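Local coordinates for ORC1-type DNA replication protein 2 (Aeropyrum pernix, PDB 1W5T), which binds DNA and ATP, has an AAA+ ATPase domain followed by a winged-helix domain, and takes part in regulating DNA replication, at residues N52-S57 with T66-F71; F71-V76 with V87-V92. All coordinates share one frame; numbering follows the deposited sequence.

Contact 1 of 2, residues N52-S57 with T66-F71. With MG (magnesium ion), chain E; ANP (phosphoaminophosphonic acid-adenylate ester), chain D.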
loop_
_atom_site.group_PDB
_atom_site.type_symbol
_atom_site.label_atom_id
_atom_site.label_comp_id
_atom_site.label_asym_id
_atom_site.label_seq_id
_atom_site.Cartn_x
_atom_site.Cartn_y
_atom_site.Cartn_z
ATOM N N ASN A 52 -15.761 1.332 0.518
ATOM C CA ASN A 52 -14.811 1.364 1.641
ATOM C C ASN A 52 -13.358 1.538 1.174
ATOM O O ASN A 52 -13.046 1.355 0.023
ATOM C CB ASN A 52 -14.964 0.114 2.509
ATOM C CG ASN A 52 -16.383 -0.060 3.068
ATOM O OD1 ASN A 52 -16.942 0.851 3.661
ATOM N ND2 ASN A 52 -16.945 -1.254 2.903
ATOM N N MET A 53 -12.466 1.900 2.066
ATOM C CA MET A 53 -11.105 2.095 1.667
ATOM C C MET A 53 -10.136 1.434 2.629
ATOM O O MET A 53 -10.362 1.426 3.842
ATOM C CB MET A 53 -10.788 3.587 1.549
ATOM C CG MET A 53 -9.321 3.881 1.204
ATOM S SD MET A 53 -8.888 5.624 1.015
ATOM C CE MET A 53 -9.464 5.911 -0.618
ATOM N N ILE A 54 -9.035 0.942 2.066
ATOM C CA ILE A 54 -7.858 0.458 2.784
ATOM C C ILE A 54 -6.733 1.361 2.390
ATOM O O ILE A 54 -6.541 1.593 1.196
ATOM C CB ILE A 54 -7.508 -0.981 2.319
ATOM C CG1 ILE A 54 -8.607 -1.985 2.726
ATOM C CG2 ILE A 54 -6.110 -1.384 2.840
ATOM C CD1 ILE A 54 -8.500 -3.459 2.085
ATOM N N TYR A 55 -6.001 1.887 3.363
ATOM C CA TYR A 55 -4.734 2.579 3.089
ATOM C C TYR A 55 -3.648 2.107 4.064
ATOM O O TYR A 55 -3.930 1.523 5.104
ATOM C CB TYR A 55 -4.893 4.133 3.112
ATOM C CG TYR A 55 -5.370 4.731 4.449
ATOM C CD1 TYR A 55 -4.476 5.381 5.316
ATOM C CD2 TYR A 55 -6.719 4.642 4.838
ATOM C CE1 TYR A 55 -4.920 5.949 6.545
ATOM C CE2 TYR A 55 -7.171 5.214 6.047
ATOM C CZ TYR A 55 -6.251 5.853 6.883
ATOM O OH TYR A 55 -6.700 6.373 8.046
ATOM N N GLY A 56 -2.395 2.345 3.712
ATOM C CA GLY A 56 -1.280 1.968 4.562
ATOM C C GLY A 56 -0.524 3.127 5.167
ATOM O O GLY A 56 -0.796 4.288 4.886
ATOM N N SER A 57 0.435 2.821 6.031
ATOM C CA SER A 57 1.274 3.871 6.586
ATOM C C SER A 57 2.040 4.539 5.473
ATOM O O SER A 57 2.324 3.938 4.413
ATOM C CB SER A 57 2.185 3.343 7.658
ATOM O OG SER A 57 1.383 2.805 8.688
ATOM N N THR A 66 -3.003 -4.820 -0.754
ATOM C CA THR A 66 -3.561 -5.577 -1.860
ATOM C C THR A 66 -4.125 -6.919 -1.411
ATOM O O THR A 66 -5.236 -7.267 -1.764
ATOM C CB THR A 66 -2.498 -5.724 -2.981
ATOM O OG1 THR A 66 -2.127 -4.420 -3.428
ATOM C CG2 THR A 66 -3.088 -6.359 -4.219
ATOM N N THR A 67 -3.345 -7.654 -0.630
ATOM C CA THR A 67 -3.754 -8.947 -0.076
ATOM C C THR A 67 -5.029 -8.874 0.753
ATOM O O THR A 67 -5.891 -9.690 0.589
ATOM C CB THR A 67 -2.611 -9.528 0.783
ATOM O OG1 THR A 67 -1.526 -9.844 -0.080
ATOM C CG2 THR A 67 -3.022 -10.911 1.407
ATOM N N LEU A 68 -5.117 -7.923 1.668
ATOM C CA LEU A 68 -6.346 -7.740 2.443
ATOM C C LEU A 68 -7.531 -7.490 1.532
ATOM O O LEU A 68 -8.606 -8.037 1.749
ATOM C CB LEU A 68 -6.228 -6.550 3.404
ATOM C CG LEU A 68 -7.442 -6.320 4.335
ATOM C CD1 LEU A 68 -7.826 -7.600 5.120
ATOM C CD2 LEU A 68 -7.205 -5.105 5.280
ATOM N N ALA A 69 -7.352 -6.643 0.523
ATOM C CA ALA A 69 -8.481 -6.263 -0.307
ATOM C C ALA A 69 -8.955 -7.488 -1.094
ATOM O O ALA A 69 -10.149 -7.749 -1.159
ATOM C CB ALA A 69 -8.100 -5.093 -1.251
ATOM N N LYS A 70 -8.018 -8.257 -1.660
ATOM C CA LYS A 70 -8.428 -9.389 -2.465
ATOM C C LYS A 70 -8.954 -10.490 -1.605
ATOM O O LYS A 70 -9.934 -11.116 -1.962
ATOM C CB LYS A 70 -7.323 -9.936 -3.331
ATOM C CG LYS A 70 -6.948 -9.083 -4.467
ATOM C CD LYS A 70 -5.692 -9.662 -5.095
ATOM C CE LYS A 70 -5.601 -9.260 -6.552
ATOM N NZ LYS A 70 -4.214 -9.489 -6.989
ATOM N N PHE A 71 -8.338 -10.720 -0.457
ATOM C CA PHE A 71 -8.857 -11.756 0.409
ATOM C C PHE A 71 -10.292 -11.446 0.837
ATOM O O PHE A 71 -11.107 -12.346 0.876
ATOM C CB PHE A 71 -7.946 -11.979 1.621
ATOM C CG PHE A 71 -8.429 -13.060 2.546
ATOM C CD1 PHE A 71 -8.085 -14.382 2.322
ATOM C CD2 PHE A 71 -9.196 -12.742 3.691
ATOM C CE1 PHE A 71 -8.532 -15.394 3.195
ATOM C CE2 PHE A 71 -9.611 -13.742 4.592
ATOM C CZ PHE A 71 -9.312 -15.074 4.322
HETATM MG MG MG E . -0.228 -3.180 -3.239
HETATM P PG ANP D . 2.946 -2.148 -1.800
HETATM O O1G ANP D . 4.204 -2.408 -2.731
HETATM O O2G ANP D . 1.676 -1.943 -2.737
HETATM O O3G ANP D . 3.135 -0.910 -0.824
HETATM P PB ANP D . 1.174 -3.966 -0.225
HETATM O O1B ANP D . -0.062 -3.879 -1.207
HETATM O O2B ANP D . 0.913 -3.026 0.990
HETATM N N3B ANP D . 2.677 -3.627 -0.966
HETATM P PA ANP D . 0.900 -6.827 -0.328
HETATM O O1A ANP D . -0.646 -7.141 -0.061
HETATM O O2A ANP D . 1.169 -6.852 -1.889
HETATM O O3A ANP D . 1.370 -5.459 0.389
HETATM O "O5'" ANP D . 1.808 -7.879 0.492
HETATM C "C5'" ANP D . 3.222 -8.130 0.431
HETATM C "C4'" ANP D . 3.390 -9.646 0.559
HETATM O "O4'" ANP D . 3.068 -10.078 1.887
HETATM C "C3'" ANP D . 2.426 -10.429 -0.329
HETATM O "O3'" ANP D . 3.066 -11.608 -0.727
HETATM C "C2'" ANP D . 1.261 -10.797 0.581
HETATM O "O2'" ANP D . 0.489 -11.934 0.193
HETATM C "C1'" ANP D . 1.984 -11.013 1.903
HETATM N N9 ANP D . 1.136 -10.608 3.018
HETATM C C8 ANP D . 0.925 -9.308 3.436
HETATM N N7 ANP D . 0.087 -9.249 4.501
HETATM C C5 ANP D . -0.236 -10.508 4.830
HETATM C C6 ANP D . -1.061 -11.274 5.819
HETATM N N6 ANP D . -1.780 -10.661 6.803
HETATM N N1 ANP D . -1.124 -12.631 5.727
HETATM C C2 ANP D . -0.467 -13.324 4.810
HETATM N N3 ANP D . 0.301 -12.753 3.847
HETATM C C4 ANP D . 0.440 -11.339 3.841
HETATM O O HOH W 1 -1.510 -1.457 -3.211
HETATM O O HOH W 2 0.598 -5.136 -3.814
#
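Ile-54 reaches from strand 51-56 to the first turns of helix 65-82, the strand and helix that flank the P-loop of this AAA+ domain. Its CG1 branch lies beside the backbone N (chi1 -66°) and runs on extended, which puts CD1 foremost against the helix. That methyl settles between two consecutive residues: it is 3.7 Å from Ala-69 CB, with the Ala-69 backbone equally near, and 3.8 Å from Leu-68 CG. Alanine suits this place because its short side chain lets the strand residue come down onto the helix backbone, while the branched Leu-68 covers the methyl from the neighbouring position. Leu-34 and Leu-183 also touch Ile-54; all three touching residues are buried, and their side chains meet through apolar atoms.

The two residues just before Leu-68 serve the nucleotide. Thr-66 N donates a nearly straight hydrogen bond to ANP O1B (162°), and Thr-67 grips ANP O1A twice, through its N at 2.8 Å and through OG1 at 2.8 Å. In Thr-67 the short side chain keeps the hydroxyl beside its own amide, so both reach O1A; in Thr-66 the hydroxyl oxygen is instead a metal ligand. ANP O2G, ANP O1B and two waters also bind the magnesium ion. Thr-66 OG1, hydrogen-bonded to Asp-145 OD2, coordinates the metal directly at 2.3 Å.

Contact 2 of 2, residues F71-V76 with V87-V92; sequences FTVKRV and VKQAYV
Helix segment 71-76 and strand segment 87-92 run almost antiparallel, at 166° between their directions, with their axes 8.6 Å apart at the closest. The helix lies over one face of the sheet, and the closest pairing of backbones is Val-73 with Gln-89, their CA atoms 6.7 Å apart; no hydrogen bond joins the two segments.

Val-73 points at the strand and Gln-89 at the helix, and the two side chains pass alongside each other in opposite directions. With Val-73 CG1 anti to the backbone N (chi1 168°), this methyl rests against the aliphatic part of Gln-89, 3.5 Å from CG and just as near CB. The glutamine is extended beyond CG and so carries its amide past the valine to the helix backbone, where OE1 stands 3.6 Å from Lys-74 CA. Glutamine suits this exposed position: its methylenes pack on the valine, and its polar end need not be buried in the apolar part of the contact. Lys-74 CB lies 4.0 Å from Gln-89 OE1, a packing contact only, although the side chain sets off away from the strand. Farther down the helix Val-76 CG1 meets Val-87 CG2 at 4.2 Å, a looser apolar touch between two beta-branched residues.

Helix 65-82 connects parallel strands 51-56 and 87-93, a beta-alpha-beta crossover of the P-loop NTPase fold that passes strands 180-186 and 139-145 to reach the outermost strand. Val-73 continues onto Leu-141 and Ile-143 of strand 139-145, while Val-76 touches Leu-141 and Leu-39 of helix 28-43. On the strand, Ala-90 packs against helix 100-111.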
loop_
_atom_site.group_PDB
_atom_site.type_symbol
_atom_site.label_atom_id
_atom_site.label_comp_id
_atom_site.label_asym_id
_atom_site.label_seq_id
_atom_site.Cartn_x
_atom_site.Cartn_y
_atom_site.Cartn_z
ATOM N N PHE A 71 -8.338 -10.720 -0.457
ATOM C CA PHE A 71 -8.857 -11.756 0.409
ATOM C C PHE A 71 -10.292 -11.446 0.837
ATOM O O PHE A 71 -11.107 -12.346 0.876
ATOM C CB PHE A 71 -7.946 -11.979 1.621
ATOM C CG PHE A 71 -8.429 -13.060 2.546
ATOM C CD1 PHE A 71 -8.085 -14.382 2.322
ATOM C CD2 PHE A 71 -9.196 -12.742 3.691
ATOM C CE1 PHE A 71 -8.532 -15.394 3.195
ATOM C CE2 PHE A 71 -9.611 -13.742 4.592
ATOM C CZ PHE A 71 -9.312 -15.074 4.322
ATOM N N THR A 72 -10.572 -10.174 1.159
ATOM C CA THR A 72 -11.872 -9.745 1.673
ATOM C C THR A 72 -13.004 -10.001 0.668
ATOM O O THR A 72 -14.092 -10.514 1.010
ATOM C CB THR A 72 -11.787 -8.251 1.968
ATOM O OG1 THR A 72 -10.982 -8.074 3.126
ATOM C CG2 THR A 72 -13.127 -7.712 2.363
ATOM N N VAL A 73 -12.724 -9.620 -0.576
ATOM C CA VAL A 73 -13.666 -9.757 -1.644
ATOM C C VAL A 73 -13.928 -11.249 -1.872
ATOM O O VAL A 73 -15.083 -11.686 -2.081
ATOM C CB VAL A 73 -13.141 -9.037 -2.910
ATOM C CG1 VAL A 73 -13.961 -9.419 -4.123
ATOM C CG2 VAL A 73 -13.166 -7.491 -2.663
ATOM N N LYS A 74 -12.858 -12.029 -1.777
ATOM C CA LYS A 74 -12.972 -13.476 -1.856
ATOM C C LYS A 74 -13.939 -13.991 -0.789
ATOM O O LYS A 74 -14.872 -14.734 -1.115
ATOM C CB LYS A 74 -11.596 -14.156 -1.781
ATOM C CG LYS A 74 -11.598 -15.648 -2.075
ATOM C CD LYS A 74 -10.159 -16.237 -1.999
ATOM C CE LYS A 74 -9.687 -16.560 -0.539
ATOM N NZ LYS A 74 -8.178 -16.696 -0.355
ATOM N N ARG A 75 -13.761 -13.557 0.452
ATOM C CA ARG A 75 -14.712 -13.897 1.529
ATOM C C ARG A 75 -16.143 -13.437 1.307
ATOM O O ARG A 75 -17.063 -14.181 1.576
ATOM C CB ARG A 75 -14.188 -13.425 2.902
ATOM C CG ARG A 75 -12.928 -14.221 3.308
ATOM C CD ARG A 75 -13.215 -15.666 3.680
ATOM N NE ARG A 75 -14.103 -15.689 4.839
ATOM C CZ ARG A 75 -15.410 -16.014 4.906
ATOM N NH1 ARG A 75 -16.117 -16.452 3.857
ATOM N NH2 ARG A 75 -15.999 -15.903 6.100
ATOM N N VAL A 76 -16.339 -12.203 0.853
ATOM C CA VAL A 76 -17.690 -11.743 0.542
ATOM C C VAL A 76 -18.357 -12.752 -0.445
ATOM O O VAL A 76 -19.463 -13.267 -0.218
ATOM C CB VAL A 76 -17.663 -10.314 -0.008
ATOM C CG1 VAL A 76 -19.032 -9.890 -0.509
ATOM C CG2 VAL A 76 -17.187 -9.356 1.083
ATOM N N VAL A 87 -21.617 -13.120 -6.223
ATOM C CA VAL A 87 -20.874 -11.891 -6.365
ATOM C C VAL A 87 -19.581 -12.131 -7.125
ATOM O O VAL A 87 -18.788 -13.014 -6.785
ATOM C CB VAL A 87 -20.738 -11.015 -5.037
ATOM C CG1 VAL A 87 -21.591 -11.533 -3.878
ATOM C CG2 VAL A 87 -19.300 -10.764 -4.627
ATOM N N LYS A 88 -19.433 -11.360 -8.194
ATOM C CA LYS A 88 -18.234 -11.355 -8.980
ATOM C C LYS A 88 -17.278 -10.342 -8.436
ATOM O O LYS A 88 -17.665 -9.388 -7.779
ATOM C CB LYS A 88 -18.510 -11.053 -10.468
ATOM C CG LYS A 88 -19.988 -10.978 -10.893
ATOM C CD LYS A 88 -20.323 -12.009 -11.987
ATOM C CE LYS A 88 -19.638 -11.718 -13.371
ATOM N NZ LYS A 88 -19.063 -13.027 -13.999
ATOM N N GLN A 89 -16.009 -10.577 -8.731
ATOM C CA GLN A 89 -14.899 -9.785 -8.219
ATOM C C GLN A 89 -14.176 -9.164 -9.404
ATOM O O GLN A 89 -13.969 -9.806 -10.421
ATOM C CB GLN A 89 -13.969 -10.680 -7.397
ATOM C CG GLN A 89 -14.740 -11.772 -6.553
ATOM C CD GLN A 89 -13.867 -12.895 -5.948
ATOM O OE1 GLN A 89 -12.832 -12.642 -5.326
ATOM N NE2 GLN A 89 -14.322 -14.132 -6.095
ATOM N N ALA A 90 -13.816 -7.896 -9.315
ATOM C CA ALA A 90 -13.016 -7.377 -10.389
ATOM C C ALA A 90 -11.921 -6.622 -9.715
ATOM O O ALA A 90 -12.171 -5.951 -8.721
ATOM C CB ALA A 90 -13.822 -6.472 -11.355
ATOM N N TYR A 91 -10.715 -6.746 -10.251
ATOM C CA TYR A 91 -9.551 -6.126 -9.663
ATOM C C TYR A 91 -8.898 -5.222 -10.684
ATOM O O TYR A 91 -8.579 -5.626 -11.781
ATOM C CB TYR A 91 -8.548 -7.161 -9.108
ATOM C CG TYR A 91 -7.295 -6.512 -8.575
ATOM C CD1 TYR A 91 -7.255 -5.932 -7.285
ATOM C CD2 TYR A 91 -6.184 -6.432 -9.367
ATOM C CE1 TYR A 91 -6.078 -5.297 -6.814
ATOM C CE2 TYR A 91 -5.049 -5.776 -8.959
ATOM C CZ TYR A 91 -4.971 -5.232 -7.692
ATOM O OH TYR A 91 -3.793 -4.644 -7.353
ATOM N N VAL A 92 -8.729 -3.970 -10.321
ATOM C CA VAL A 92 -8.053 -3.041 -11.190
ATOM C C VAL A 92 -6.987 -2.286 -10.445
ATOM O O VAL A 92 -7.266 -1.652 -9.432
ATOM C CB VAL A 92 -9.051 -1.989 -11.762
ATOM C CG1 VAL A 92 -8.377 -1.147 -12.831
ATOM C CG2 VAL A 92 -10.333 -2.708 -12.291
#

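Both contacts use helix 65-82 and share Phe-71, so they follow one another along a single helix laid over the parallel sheet: contact 1 joins its first turns to the inner strand 51-56, and contact 2 joins its later turns to the outermost strand 87-93. Their centres are about 12 Å apart. Of the two, contact 1 holds the residues that bind ANP and magnesium; the Lys-74 side chain of contact 2 stays about 10 Å from ANP, and that of Val-73 about 14 Å from the magnesium ion. Tyr-91 connects the two, its OH 3.6 Å from Thr-66 CG2 and hydrogen-bonded to the same Asp-145 that holds the metal-binding threonine, while its ring makes a cation-pi contact with Lys-70.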